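PDB 3SLI: intramolecular trans-sialidase from Macrobdella decora, which catalyses an intramolecular trans-sialidase reaction that releases terminal sialic acid from sialoglycoconjugates as 2,7-anhydro-Neu5Ac. Local coordinates for residues Q52-S56 and L155-K159; N91-D95 and A134-A140; R101-K105 and E668-E674; W276-G282 and F395-L400; V373-L379 and N410-F414. All coordinates share one frame; numbering follows the deposited sequence.

Contact 1: residues Q52-S56 and L155-K159; sequences QSLFS and LGGTK
F55 and L155 face each other as an antiparallel non-hydrogen-bonded pair, their CA atoms 4.5 Å apart, and one step on the amide of G156 gives a nearly straight bond to the backbone oxygen of L54 (N to O 3.0 Å, 168° at the hydrogen). Past this pair 155-159 turns through two glycines and stays beside 52-56: G156 takes a positive phi of 74°, and G157 is almost fully extended, both conformations that suit a residue without a side chain. The CA of G156 lies 3.1 Å from S53 O in a CA-H...O contact. Across the pair, CD1 of L155 touches CD1 of F55 at 3.8 Å, in the plane of the ring and at its edge. Both side chains also meet I175 of strand 170-178, so they belong to the hydrophobic interior between the two antiparallel sheets of the lectin-like sandwich expected of this concanavalin-clan domain. Strand 51-58 bends here at a classic beta bulge, with L54 and F55 both opposite I71. S53, S56 and T158, small enough for close polar contacts, meet one another beside H70 of strand 67-74. S56 OG donates to G157 O over 2.6 Å, in the carbonyl plane and on a lone pair; chi1 of 65° sets the hydroxyl between its own N and C. Water 1 donates to the same OG and accepts from K159 N. The S53 and T158 hydroxyls are hydrogen-bonded, OG to OG1 2.8 Å, although the position of S53 OG is somewhat doubtful.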
# COMPACT_ATOMS: atom_id res chain seq x y z
N GLN A 52 19.33 -7.20 -16.14
CA GLN A 52 19.22 -7.54 -17.55
C GLN A 52 19.14 -6.30 -18.46
O GLN A 52 18.14 -5.58 -18.46
CB GLN A 52 17.98 -8.42 -17.78
CG GLN A 52 17.99 -9.71 -16.97
CD GLN A 52 16.73 -10.54 -17.16
OE1 GLN A 52 16.24 -10.72 -18.28
NE2 GLN A 52 16.21 -11.07 -16.06
N SER A 53 20.23 -6.03 -19.19
CA SER A 53 20.29 -4.91 -20.13
C SER A 53 19.37 -5.23 -21.30
O SER A 53 19.40 -6.34 -21.84
CB SER A 53 21.70 -4.71 -20.69
OG SER A 53 22.62 -4.27 -19.72
N LEU A 54 18.56 -4.26 -21.68
CA LEU A 54 17.65 -4.38 -22.81
C LEU A 54 18.36 -3.88 -24.08
O LEU A 54 18.33 -4.52 -25.13
CB LEU A 54 16.41 -3.52 -22.55
CG LEU A 54 15.14 -4.15 -21.99
CD1 LEU A 54 15.40 -5.48 -21.34
CD2 LEU A 54 14.48 -3.16 -21.06
N PHE A 55 19.04 -2.74 -23.93
CA PHE A 55 19.75 -2.08 -25.02
C PHE A 55 20.96 -1.36 -24.45
O PHE A 55 20.86 -0.74 -23.38
CB PHE A 55 18.80 -1.06 -25.66
CG PHE A 55 19.45 -0.14 -26.66
CD1 PHE A 55 19.64 -0.54 -27.98
CD2 PHE A 55 19.86 1.15 -26.28
CE1 PHE A 55 20.22 0.32 -28.92
CE2 PHE A 55 20.45 2.02 -27.22
CZ PHE A 55 20.63 1.60 -28.54
N SER A 56 22.09 -1.43 -25.15
CA SER A 56 23.32 -0.77 -24.71
C SER A 56 24.21 -0.34 -25.87
O SER A 56 24.15 -0.90 -26.97
CB SER A 56 24.14 -1.69 -23.79
OG SER A 56 24.60 -2.83 -24.49
N LEU A 155 21.88 -5.55 -27.98
CA LEU A 155 20.56 -5.82 -27.43
C LEU A 155 20.74 -7.00 -26.46
O LEU A 155 21.53 -7.92 -26.74
CB LEU A 155 19.64 -6.25 -28.57
CG LEU A 155 18.33 -5.55 -28.93
CD1 LEU A 155 18.46 -4.05 -28.84
CD2 LEU A 155 17.88 -6.02 -30.32
N GLY A 156 20.06 -6.96 -25.32
CA GLY A 156 20.13 -8.05 -24.36
C GLY A 156 21.38 -8.22 -23.51
O GLY A 156 21.61 -9.30 -22.95
N GLY A 157 22.18 -7.18 -23.39
CA GLY A 157 23.39 -7.27 -22.60
C GLY A 157 24.26 -6.05 -22.82
O GLY A 157 23.96 -5.22 -23.68
N THR A 158 25.30 -5.91 -22.00
CA THR A 158 26.24 -4.81 -22.10
C THR A 158 27.63 -5.43 -22.24
O THR A 158 28.02 -6.23 -21.39
CB THR A 158 26.21 -3.91 -20.86
OG1 THR A 158 24.96 -3.20 -20.82
CG2 THR A 158 27.36 -2.91 -20.87
N LYS A 159 28.33 -5.11 -23.32
CA LYS A 159 29.66 -5.67 -23.53
C LYS A 159 30.70 -5.01 -22.63
O LYS A 159 30.88 -3.78 -22.67
CB LYS A 159 30.06 -5.59 -25.01
CG LYS A 159 29.20 -6.48 -25.89
CD LYS A 159 29.67 -6.51 -27.34
CE LYS A 159 28.83 -7.48 -28.14
NZ LYS A 159 29.29 -7.62 -29.55
O HOH W 1 27.33 -2.88 -24.94

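Contact 2: residues N91-D95 and A134-A140; sequences NYTLD and ATLDKDA
Y92 is the first residue of 91-95 to touch 134-140, while N91 reaches K138 through water 2, which donates to N91 O and accepts from K138 NZ. The phenol of Y92 extends along the other segment until OH donates to A140 O (2.7 Å), in the carbonyl plane. K138, bent at chi2 (-73°), lays its chain over one face of the ring: CE sits 3.7 Å from the Y92 centroid, over the centre, whereas NZ lies off-centre at 4.5 Å from that centroid. T93 turns its side chain away and offers only its backbone O to CD2 of L136. L94 points inward, CD1 3.6 Å from A134 CB and CD2 3.8 Å from L136 CB, the two leucines sliding past each other in opposite directions. D95 turns outward, completing the alternation of a strand with one packed face. The axes of 91-95 and 134-137 approach to 7.0 Å at 161°; strand 91-96, outermost in its sheet, packs on strand 131-137 of the other sheet through side chains. Because the methylenes of K138 do the stacking, the off-centre cation-pi term is probably modest, and the ammonium keeps its water while the phenol hydroxyl stays tied to the backbone.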
# COMPACT_ATOMS: atom_id res chain seq x y z
N ASN A 91 29.13 9.29 -14.22
CA ASN A 91 28.40 8.08 -13.89
C ASN A 91 27.01 8.56 -13.50
O ASN A 91 26.75 8.91 -12.34
CB ASN A 91 29.08 7.35 -12.72
CG ASN A 91 28.27 6.17 -12.22
OD1 ASN A 91 27.50 5.57 -12.95
ND2 ASN A 91 28.45 5.84 -10.95
N TYR A 92 26.15 8.68 -14.50
CA TYR A 92 24.78 9.15 -14.33
C TYR A 92 23.84 7.95 -14.25
O TYR A 92 23.83 7.10 -15.14
CB TYR A 92 24.36 10.03 -15.51
CG TYR A 92 25.06 11.37 -15.62
CD1 TYR A 92 26.05 11.76 -14.70
CD2 TYR A 92 24.71 12.28 -16.62
CE1 TYR A 92 26.66 13.01 -14.78
CE2 TYR A 92 25.32 13.53 -16.71
CZ TYR A 92 26.29 13.89 -15.79
OH TYR A 92 26.88 15.13 -15.87
N THR A 93 23.04 7.88 -13.19
CA THR A 93 22.12 6.77 -13.03
C THR A 93 20.72 7.27 -12.69
O THR A 93 20.56 8.35 -12.11
CB THR A 93 22.60 5.81 -11.91
OG1 THR A 93 22.71 6.52 -10.68
CG2 THR A 93 23.98 5.21 -12.26
N LEU A 94 19.72 6.49 -13.06
CA LEU A 94 18.31 6.81 -12.81
C LEU A 94 17.54 5.49 -12.85
O LEU A 94 17.73 4.69 -13.77
CB LEU A 94 17.77 7.75 -13.89
CG LEU A 94 16.30 8.16 -13.73
CD1 LEU A 94 16.12 8.92 -12.41
CD2 LEU A 94 15.87 9.01 -14.92
N ASP A 95 16.69 5.26 -11.86
CA ASP A 95 15.91 4.03 -11.81
C ASP A 95 14.66 4.19 -10.94
O ASP A 95 14.49 5.22 -10.28
CB ASP A 95 16.77 2.88 -11.23
CG ASP A 95 17.05 3.05 -9.74
OD1 ASP A 95 17.99 3.79 -9.38
OD2 ASP A 95 16.32 2.44 -8.93
N ALA A 134 10.56 8.24 -13.64
CA ALA A 134 11.58 9.02 -12.96
C ALA A 134 12.19 10.06 -13.88
O ALA A 134 12.13 9.94 -15.10
CB ALA A 134 12.65 8.10 -12.40
N THR A 135 12.83 11.06 -13.27
CA THR A 135 13.45 12.15 -13.99
C THR A 135 14.81 12.47 -13.37
O THR A 135 14.96 12.45 -12.14
CB THR A 135 12.56 13.41 -13.91
OG1 THR A 135 11.27 13.11 -14.45
CG2 THR A 135 13.17 14.57 -14.68
N LEU A 136 15.80 12.71 -14.22
CA LEU A 136 17.14 13.07 -13.77
C LEU A 136 17.51 14.38 -14.45
O LEU A 136 17.36 14.51 -15.67
CB LEU A 136 18.16 11.99 -14.14
CG LEU A 136 19.64 12.29 -13.82
CD1 LEU A 136 19.86 12.40 -12.32
CD2 LEU A 136 20.53 11.22 -14.41
N ASP A 137 17.92 15.36 -13.66
CA ASP A 137 18.33 16.67 -14.18
C ASP A 137 19.83 16.84 -13.97
O ASP A 137 20.35 16.52 -12.89
CB ASP A 137 17.57 17.80 -13.47
CG ASP A 137 16.08 17.76 -13.75
OD1 ASP A 137 15.70 17.76 -14.93
OD2 ASP A 137 15.29 17.71 -12.79
N LYS A 138 20.52 17.31 -14.99
CA LYS A 138 21.96 17.52 -14.92
C LYS A 138 22.36 18.80 -15.65
O LYS A 138 21.94 19.03 -16.78
CB LYS A 138 22.70 16.34 -15.55
CG LYS A 138 22.65 15.04 -14.76
CD LYS A 138 23.52 15.13 -13.52
CE LYS A 138 23.60 13.78 -12.83
NZ LYS A 138 24.44 13.89 -11.61
N ASP A 139 23.18 19.63 -15.02
CA ASP A 139 23.64 20.86 -15.66
C ASP A 139 24.61 20.48 -16.79
O ASP A 139 24.59 21.07 -17.86
CB ASP A 139 24.32 21.79 -14.65
CG ASP A 139 23.33 22.46 -13.70
OD1 ASP A 139 22.26 22.92 -14.17
OD2 ASP A 139 23.63 22.52 -12.48
N ALA A 140 25.45 19.48 -16.53
CA ALA A 140 26.39 19.01 -17.54
C ALA A 140 25.73 17.82 -18.23
O ALA A 140 25.89 16.67 -17.81
CB ALA A 140 27.72 18.61 -16.89
O HOH W 2 26.18 11.71 -11.09

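Contact 3: residues R101-K105 and E668-E674; sequences RALYK and EKYSISE
R101 and K105 reach E668 and E674 through bends in otherwise extended chains: R101 turns at chi3 (-60°) and K105 at chi4 (-77°), each directing its charged end at a carboxylate. NH1 of R101 meets E668 OE2 at 2.9 Å, the oxygen lying in the guanidinium plane while the nitrogen comes from above the carboxylate plane. NE and NH2 grip L103 O, two residues on, side-on, which fixes the rotation of the guanidinium; Y104 CD1 lies over one of its faces. The E668 carboxylate lies at the edge of the Y104 ring, its plane nearly perpendicular to it, with OE1 3.8 Å from Y104 CE1. Beyond R101, E668 OE2 is hydrogen-bonded to Y648 OH. K105 threads its aliphatic chain past the Y670 ring, CG to CE1 3.7 Å; NZ then donates to K669 O at 2.7 Å, in the carbonyl plane, and to E674 OE2 at 3.1 Å on the syn lone pair. The same carboxylate serves helix 672-675: OE1 accepts from S671 N at 3.0 Å on its anti lone pair, and S671 OG accepts in turn from E674 N, a capping box. Water 4 joins K105 N to Y670 OH, and water 3 joins Y104 OH to K669 N. The length of R101 and K105 lets their charged ends reach E668 and E674 across the junction between the lectin-like sandwich and what is probably the catalytic propeller. With each carboxylate held on several sides, both acids probably stay ionised, and this part of the junction rests largely on two salt bridges, with the K105 methylenes packed on Y670.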
# COMPACT_ATOMS: atom_id res chain seq x y z
N ARG A 101 6.68 -5.84 -14.78
CA ARG A 101 6.35 -7.15 -14.23
C ARG A 101 6.87 -8.21 -15.19
O ARG A 101 7.32 -7.88 -16.28
CB ARG A 101 4.84 -7.30 -13.98
CG ARG A 101 3.94 -7.46 -15.21
CD ARG A 101 2.48 -7.59 -14.79
NE ARG A 101 2.25 -8.74 -13.91
CZ ARG A 101 1.29 -8.82 -12.99
NH1 ARG A 101 0.46 -7.80 -12.79
NH2 ARG A 101 1.13 -9.93 -12.28
N ALA A 102 6.83 -9.48 -14.80
CA ALA A 102 7.34 -10.54 -15.66
C ALA A 102 6.29 -11.53 -16.08
O ALA A 102 6.23 -11.95 -17.24
CB ALA A 102 8.49 -11.27 -14.97
N LEU A 103 5.39 -11.84 -15.15
CA LEU A 103 4.35 -12.82 -15.41
C LEU A 103 2.99 -12.31 -14.94
O LEU A 103 2.89 -11.64 -13.91
CB LEU A 103 4.71 -14.12 -14.69
CG LEU A 103 3.88 -15.37 -14.94
CD1 LEU A 103 4.82 -16.55 -15.11
CD2 LEU A 103 2.90 -15.59 -13.78
N TYR A 104 1.96 -12.60 -15.73
CA TYR A 104 0.59 -12.20 -15.44
C TYR A 104 -0.34 -13.33 -15.87
O TYR A 104 -0.34 -13.74 -17.04
CB TYR A 104 0.23 -10.93 -16.18
CG TYR A 104 -1.19 -10.47 -15.97
CD1 TYR A 104 -1.62 -10.04 -14.71
CD2 TYR A 104 -2.08 -10.41 -17.03
CE1 TYR A 104 -2.92 -9.54 -14.53
CE2 TYR A 104 -3.38 -9.92 -16.86
CZ TYR A 104 -3.78 -9.49 -15.61
OH TYR A 104 -5.05 -8.97 -15.45
N LYS A 105 -1.10 -13.85 -14.92
CA LYS A 105 -2.02 -14.95 -15.16
C LYS A 105 -1.35 -16.16 -15.81
O LYS A 105 -1.79 -16.66 -16.85
CB LYS A 105 -3.23 -14.47 -15.94
CG LYS A 105 -4.21 -13.74 -15.05
CD LYS A 105 -5.16 -12.89 -15.83
CE LYS A 105 -6.20 -12.27 -14.92
NZ LYS A 105 -7.20 -13.30 -14.57
N GLU A 668 -6.71 -6.83 -9.51
CA GLU A 668 -6.73 -7.95 -10.45
C GLU A 668 -7.86 -8.93 -10.08
O GLU A 668 -8.31 -8.95 -8.94
CB GLU A 668 -5.37 -8.64 -10.47
CG GLU A 668 -4.23 -7.71 -10.93
CD GLU A 668 -2.84 -8.34 -10.90
OE1 GLU A 668 -2.72 -9.57 -10.78
OE2 GLU A 668 -1.86 -7.58 -11.02
N LYS A 669 -8.33 -9.71 -11.05
CA LYS A 669 -9.41 -10.69 -10.86
C LYS A 669 -8.92 -12.05 -11.32
O LYS A 669 -8.22 -12.15 -12.33
CB LYS A 669 -10.62 -10.34 -11.72
CG LYS A 669 -11.22 -8.96 -11.55
CD LYS A 669 -12.27 -8.75 -12.63
CE LYS A 669 -13.00 -7.44 -12.50
NZ LYS A 669 -14.06 -7.32 -13.53
N TYR A 670 -9.36 -13.11 -10.64
CA TYR A 670 -8.96 -14.47 -10.98
C TYR A 670 -10.13 -15.43 -10.81
O TYR A 670 -10.92 -15.29 -9.87
CB TYR A 670 -7.81 -14.93 -10.06
CG TYR A 670 -6.53 -14.14 -10.20
CD1 TYR A 670 -5.64 -14.43 -11.23
CD2 TYR A 670 -6.21 -13.10 -9.31
CE1 TYR A 670 -4.46 -13.70 -11.38
CE2 TYR A 670 -5.03 -12.37 -9.46
CZ TYR A 670 -4.16 -12.68 -10.49
OH TYR A 670 -2.98 -12.00 -10.66
N SER A 671 -10.26 -16.38 -11.73
CA SER A 671 -11.33 -17.37 -11.64
C SER A 671 -10.83 -18.53 -10.78
O SER A 671 -9.62 -18.72 -10.63
CB SER A 671 -11.74 -17.88 -13.04
OG SER A 671 -10.69 -18.61 -13.68
N ILE A 672 -11.75 -19.32 -10.22
CA ILE A 672 -11.36 -20.46 -9.40
C ILE A 672 -10.57 -21.43 -10.29
O ILE A 672 -9.61 -22.05 -9.83
CB ILE A 672 -12.58 -21.16 -8.74
CG1 ILE A 672 -13.28 -20.19 -7.78
CG2 ILE A 672 -12.14 -22.41 -7.97
CD1 ILE A 672 -12.37 -19.63 -6.68
N SER A 673 -10.96 -21.51 -11.56
CA SER A 673 -10.27 -22.37 -12.53
C SER A 673 -8.78 -22.00 -12.58
O SER A 673 -7.90 -22.87 -12.51
CB SER A 673 -10.91 -22.18 -13.90
OG SER A 673 -10.29 -22.96 -14.91
N GLU A 674 -8.51 -20.70 -12.68
CA GLU A 674 -7.14 -20.19 -12.72
C GLU A 674 -6.42 -20.51 -11.42
O GLU A 674 -5.35 -21.13 -11.42
CB GLU A 674 -7.13 -18.68 -12.95
CG GLU A 674 -7.61 -18.26 -14.33
CD GLU A 674 -7.55 -16.76 -14.56
OE1 GLU A 674 -8.40 -16.04 -14.00
OE2 GLU A 674 -6.66 -16.30 -15.30
O HOH W 3 -7.31 -8.96 -13.77
O HOH W 4 -1.04 -13.02 -12.31

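Contact 4: residues W276-G282 and F395-L400; sequences WPRDSVG and FSGNNL
The tip of the hairpin formed by strands 384-396 and 399-405 rests on the loop 276-282, with F395 set into an aromatic and proline seat made by W276 and P277. The hairpin closes through a type II' turn from S396 to N399, in which G397 takes the positive phi (72°) of the second turn position. F395 sends its edge into the face of W276, a T-shaped pair with ring centroids 4.8 Å apart and planes at 80°; CE2 of F395 comes closest, 3.5 Å from W276 CZ2. P277 lies over one face of the phenyl, its CG 3.8 Å from the F395 centroid, while L400 CG of the hairpin covers the opposite face. L400 also touches the rim of the indole, CD1 to W276 CH2 3.8 Å. The indole is itself tethered, as NE1 bonds to V285 O. At the outer end V281 and N398 cross at about a right angle, CG1 of V281 resting on the amide. D279 shapes the loop: its OD2 accepts from V281 N, an Asx turn, and also from G282 N, both reaching it from the same face of the carboxylate. Its other oxygen looks across the contact, where water 5 donates to D279 OD1 (2.6 Å) and to N398 OD1 (2.8 Å). Two acceptors facing each other need a donor between them, and this water supplies both protons. Direct contact is mostly apolar and aromatic, with the polar groups of D279 and N398 joined by water, so the hairpin tip is probably positioned here largely by the packing of F395.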
# COMPACT_ATOMS: atom_id res chain seq x y z
N TRP A 276 7.53 13.08 -3.10
CA TRP A 276 8.42 12.89 -1.97
C TRP A 276 9.81 12.44 -2.44
O TRP A 276 9.92 11.56 -3.30
CB TRP A 276 7.84 11.87 -0.99
CG TRP A 276 8.10 12.25 0.44
CD1 TRP A 276 9.02 11.69 1.28
CD2 TRP A 276 7.45 13.29 1.18
NE1 TRP A 276 8.98 12.32 2.50
CE2 TRP A 276 8.02 13.30 2.47
CE3 TRP A 276 6.43 14.21 0.88
CZ2 TRP A 276 7.62 14.20 3.46
CZ3 TRP A 276 6.03 15.10 1.87
CH2 TRP A 276 6.63 15.09 3.14
N PRO A 277 10.88 13.05 -1.90
CA PRO A 277 12.25 12.68 -2.29
C PRO A 277 12.56 11.22 -1.98
O PRO A 277 12.12 10.67 -0.96
CB PRO A 277 13.12 13.64 -1.48
CG PRO A 277 12.27 13.97 -0.29
CD PRO A 277 10.91 14.14 -0.90
N ARG A 278 13.27 10.58 -2.89
CA ARG A 278 13.64 9.19 -2.75
C ARG A 278 15.14 9.01 -2.51
O ARG A 278 15.64 7.88 -2.49
CB ARG A 278 13.19 8.42 -4.00
CG ARG A 278 11.70 8.57 -4.32
CD ARG A 278 11.03 7.22 -4.50
NE ARG A 278 11.82 6.39 -5.38
CZ ARG A 278 12.29 5.18 -5.10
NH1 ARG A 278 12.03 4.58 -3.94
NH2 ARG A 278 13.13 4.62 -5.94
N ASP A 279 15.86 10.11 -2.32
CA ASP A 279 17.30 10.04 -2.06
C ASP A 279 17.54 9.48 -0.66
O ASP A 279 16.64 9.51 0.19
CB ASP A 279 17.96 11.41 -2.21
CG ASP A 279 17.49 12.40 -1.17
OD1 ASP A 279 16.40 12.99 -1.34
OD2 ASP A 279 18.21 12.59 -0.17
N SER A 280 18.76 9.03 -0.39
CA SER A 280 19.13 8.43 0.90
C SER A 280 18.83 9.27 2.14
O SER A 280 18.74 8.73 3.24
CB SER A 280 20.61 8.03 0.89
OG SER A 280 21.45 9.17 0.78
N VAL A 281 18.73 10.59 1.98
CA VAL A 281 18.43 11.44 3.13
C VAL A 281 16.95 11.80 3.22
O VAL A 281 16.28 11.45 4.19
CB VAL A 281 19.28 12.74 3.14
CG1 VAL A 281 18.94 13.59 4.36
CG2 VAL A 281 20.77 12.39 3.14
N GLY A 282 16.43 12.47 2.19
CA GLY A 282 15.04 12.89 2.17
C GLY A 282 13.98 11.80 2.28
O GLY A 282 12.91 12.05 2.84
N PHE A 395 9.70 20.84 0.84
CA PHE A 395 11.11 20.57 1.08
C PHE A 395 12.01 21.72 0.67
O PHE A 395 11.84 22.32 -0.40
CB PHE A 395 11.56 19.30 0.36
CG PHE A 395 11.29 18.04 1.12
CD1 PHE A 395 12.22 17.58 2.06
CD2 PHE A 395 10.12 17.32 0.93
CE1 PHE A 395 11.98 16.41 2.79
CE2 PHE A 395 9.87 16.16 1.65
CZ PHE A 395 10.80 15.70 2.58
N SER A 396 12.94 22.07 1.55
CA SER A 396 13.94 23.10 1.31
C SER A 396 15.21 22.28 1.49
O SER A 396 15.66 22.05 2.62
CB SER A 396 13.86 24.20 2.36
OG SER A 396 14.78 25.25 2.06
N GLY A 397 15.74 21.77 0.38
CA GLY A 397 16.91 20.91 0.46
C GLY A 397 16.39 19.61 1.05
O GLY A 397 15.30 19.16 0.67
N ASN A 398 17.12 19.05 2.01
CA ASN A 398 16.70 17.80 2.66
C ASN A 398 15.78 18.09 3.84
O ASN A 398 15.37 17.16 4.55
CB ASN A 398 17.91 17.01 3.16
CG ASN A 398 18.74 16.42 2.05
OD1 ASN A 398 18.22 16.01 1.01
ND2 ASN A 398 20.05 16.36 2.25
N ASN A 399 15.46 19.36 4.07
CA ASN A 399 14.61 19.76 5.20
C ASN A 399 13.15 19.95 4.83
O ASN A 399 12.84 20.62 3.85
CB ASN A 399 15.14 21.06 5.81
CG ASN A 399 16.61 21.00 6.14
OD1 ASN A 399 17.05 20.22 6.98
ND2 ASN A 399 17.40 21.82 5.45
N LEU A 400 12.25 19.39 5.65
CA LEU A 400 10.81 19.51 5.43
C LEU A 400 10.31 20.70 6.23
O LEU A 400 10.34 20.69 7.47
CB LEU A 400 10.09 18.24 5.90
CG LEU A 400 8.83 17.74 5.17
CD1 LEU A 400 7.99 16.93 6.15
CD2 LEU A 400 8.01 18.87 4.60
O HOH W 5 15.81 15.20 -0.06

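Contact 5: residues V373-L379 and N410-F414; sequences VDGEYNL and NMNIF
I413 is the apolar centre, touched by L379, Y377 and V373. Its CG2 presses on L379 CD2 at 3.4 Å, tighter than usual, and lies 4.0 Å from V373 CG1. The other branch, with CG1 between the backbone N and carbonyl carbon (chi1 62°), carries CD1 to 3.5 Å from Y377 CD1. Branched and long, isoleucine can thus serve three neighbours at once. Around this cluster the backbones form a single bridge at N378 and N412: I413 N donates to Y377 O (3.1 Å) and L379 N to M411 O (2.7 Å). The bridge joins the turn between strands 367-373 and 379-381 to the loop leaving strand 407-410; strands 379-381 and 407-410 both pair with strand 384-396. That turn is type I, D374 to Y377, with D374 OD1 accepting from E376 N, an Asx turn, and from N378 N, the two on opposite faces of its carboxylate. Farther out, N412 uses both ends of its amide: OD1 accepts from F414 N on a lone pair, an Asx turn, and ND2 donates to N378 OD1 at 3.2 Å from above the carbonyl plane. Water 6 donates to N378 OD1 and to N410 O.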
# COMPACT_ATOMS: atom_id res chain seq x y z
N VAL A 373 -17.98 20.56 21.43
CA VAL A 373 -17.56 20.03 20.14
C VAL A 373 -18.78 19.46 19.41
O VAL A 373 -19.78 19.09 20.04
CB VAL A 373 -16.48 18.89 20.29
CG1 VAL A 373 -15.21 19.42 20.91
CG2 VAL A 373 -17.03 17.72 21.09
N ASP A 374 -18.71 19.44 18.08
CA ASP A 374 -19.79 18.89 17.27
C ASP A 374 -19.50 17.41 16.99
O ASP A 374 -18.52 16.85 17.51
CB ASP A 374 -19.94 19.67 15.96
CG ASP A 374 -18.62 19.82 15.19
OD1 ASP A 374 -17.73 18.96 15.33
OD2 ASP A 374 -18.48 20.82 14.46
N GLY A 375 -20.30 16.79 16.13
CA GLY A 375 -20.12 15.39 15.80
C GLY A 375 -18.84 15.09 15.02
O GLY A 375 -18.60 13.94 14.65
N GLU A 376 -18.07 16.13 14.73
CA GLU A 376 -16.80 16.02 14.01
C GLU A 376 -15.61 16.38 14.90
O GLU A 376 -14.47 16.40 14.45
CB GLU A 376 -16.82 16.95 12.79
CG GLU A 376 -17.82 16.54 11.72
CD GLU A 376 -17.61 15.12 11.23
OE1 GLU A 376 -16.46 14.77 10.89
OE2 GLU A 376 -18.59 14.34 11.20
N TYR A 377 -15.90 16.69 16.17
CA TYR A 377 -14.88 17.06 17.16
C TYR A 377 -14.16 18.40 16.95
O TYR A 377 -13.03 18.61 17.42
CB TYR A 377 -13.91 15.90 17.41
CG TYR A 377 -14.56 14.75 18.15
CD1 TYR A 377 -14.63 14.73 19.54
CD2 TYR A 377 -15.17 13.71 17.45
CE1 TYR A 377 -15.30 13.71 20.22
CE2 TYR A 377 -15.84 12.68 18.12
CZ TYR A 377 -15.90 12.69 19.50
OH TYR A 377 -16.56 11.67 20.15
N ASN A 378 -14.85 19.32 16.28
CA ASN A 378 -14.34 20.66 16.05
C ASN A 378 -14.85 21.51 17.22
O ASN A 378 -15.97 21.30 17.69
CB ASN A 378 -14.88 21.21 14.72
CG ASN A 378 -14.23 20.54 13.52
OD1 ASN A 378 -13.06 20.18 13.55
ND2 ASN A 378 -15.00 20.36 12.46
N LEU A 379 -14.01 22.41 17.72
CA LEU A 379 -14.33 23.27 18.86
C LEU A 379 -15.20 24.49 18.58
O LEU A 379 -15.12 25.10 17.51
CB LEU A 379 -13.05 23.77 19.55
CG LEU A 379 -12.25 22.93 20.54
CD1 LEU A 379 -13.17 22.31 21.58
CD2 LEU A 379 -11.45 21.88 19.81
N ASN A 410 -11.49 24.61 10.67
CA ASN A 410 -12.09 24.46 11.99
C ASN A 410 -11.11 23.80 12.95
O ASN A 410 -10.45 22.81 12.61
CB ASN A 410 -13.38 23.66 11.91
CG ASN A 410 -14.51 24.42 11.24
OD1 ASN A 410 -15.35 23.84 10.56
ND2 ASN A 410 -14.54 25.73 11.44
N MET A 411 -10.98 24.38 14.14
CA MET A 411 -10.10 23.87 15.18
C MET A 411 -10.66 22.56 15.71
O MET A 411 -11.78 22.53 16.23
CB MET A 411 -10.01 24.89 16.31
CG MET A 411 -9.05 24.51 17.41
SD MET A 411 -8.99 25.77 18.67
CE MET A 411 -7.90 26.99 17.90
N ASN A 412 -9.89 21.49 15.59
CA ASN A 412 -10.31 20.16 16.03
C ASN A 412 -9.45 19.73 17.23
O ASN A 412 -8.26 20.09 17.30
CB ASN A 412 -10.15 19.19 14.86
CG ASN A 412 -10.67 17.81 15.17
OD1 ASN A 412 -10.02 17.05 15.88
ND2 ASN A 412 -11.82 17.48 14.63
N ILE A 413 -10.03 18.96 18.14
CA ILE A 413 -9.30 18.50 19.34
C ILE A 413 -8.04 17.66 19.08
O ILE A 413 -7.23 17.46 19.99
CB ILE A 413 -10.22 17.72 20.34
CG1 ILE A 413 -10.79 16.46 19.68
CG2 ILE A 413 -11.33 18.63 20.85
CD1 ILE A 413 -11.45 15.51 20.65
N PHE A 414 -7.89 17.15 17.86
CA PHE A 414 -6.72 16.34 17.52
C PHE A 414 -5.63 17.13 16.80
O PHE A 414 -4.60 16.56 16.41
CB PHE A 414 -7.14 15.13 16.68
CG PHE A 414 -8.11 14.23 17.39
CD1 PHE A 414 -7.70 13.42 18.44
CD2 PHE A 414 -9.45 14.18 17.00
CE1 PHE A 414 -8.60 12.58 19.10
CE2 PHE A 414 -10.36 13.35 17.67
CZ PHE A 414 -9.93 12.55 18.72
O HOH W 6 -11.06 20.59 11.04

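How the contacts relate
From the N terminus, contact 1 closes a loop of about a hundred residues, and contact 2 is nested inside it; both join parts of the N-terminal sandwich, their centres 19 Å apart. Contact 3 starts within both loops but ends near the C terminus, so it crosses contacts 1 and 2 and ties the sandwich to the closing strand and helix of the chain. Contacts 4 and 5 are nested in its long loop and cross each other: 276-282 meets the hairpin tip at 395-400, and 373-379 meets 410-414, loops adjoining the sheet that holds strand 384-396. Contact 4 comes within about 5 Å of contact 2 (nearest atoms), whereas contact 5 lies across the chain's centre from contact 1.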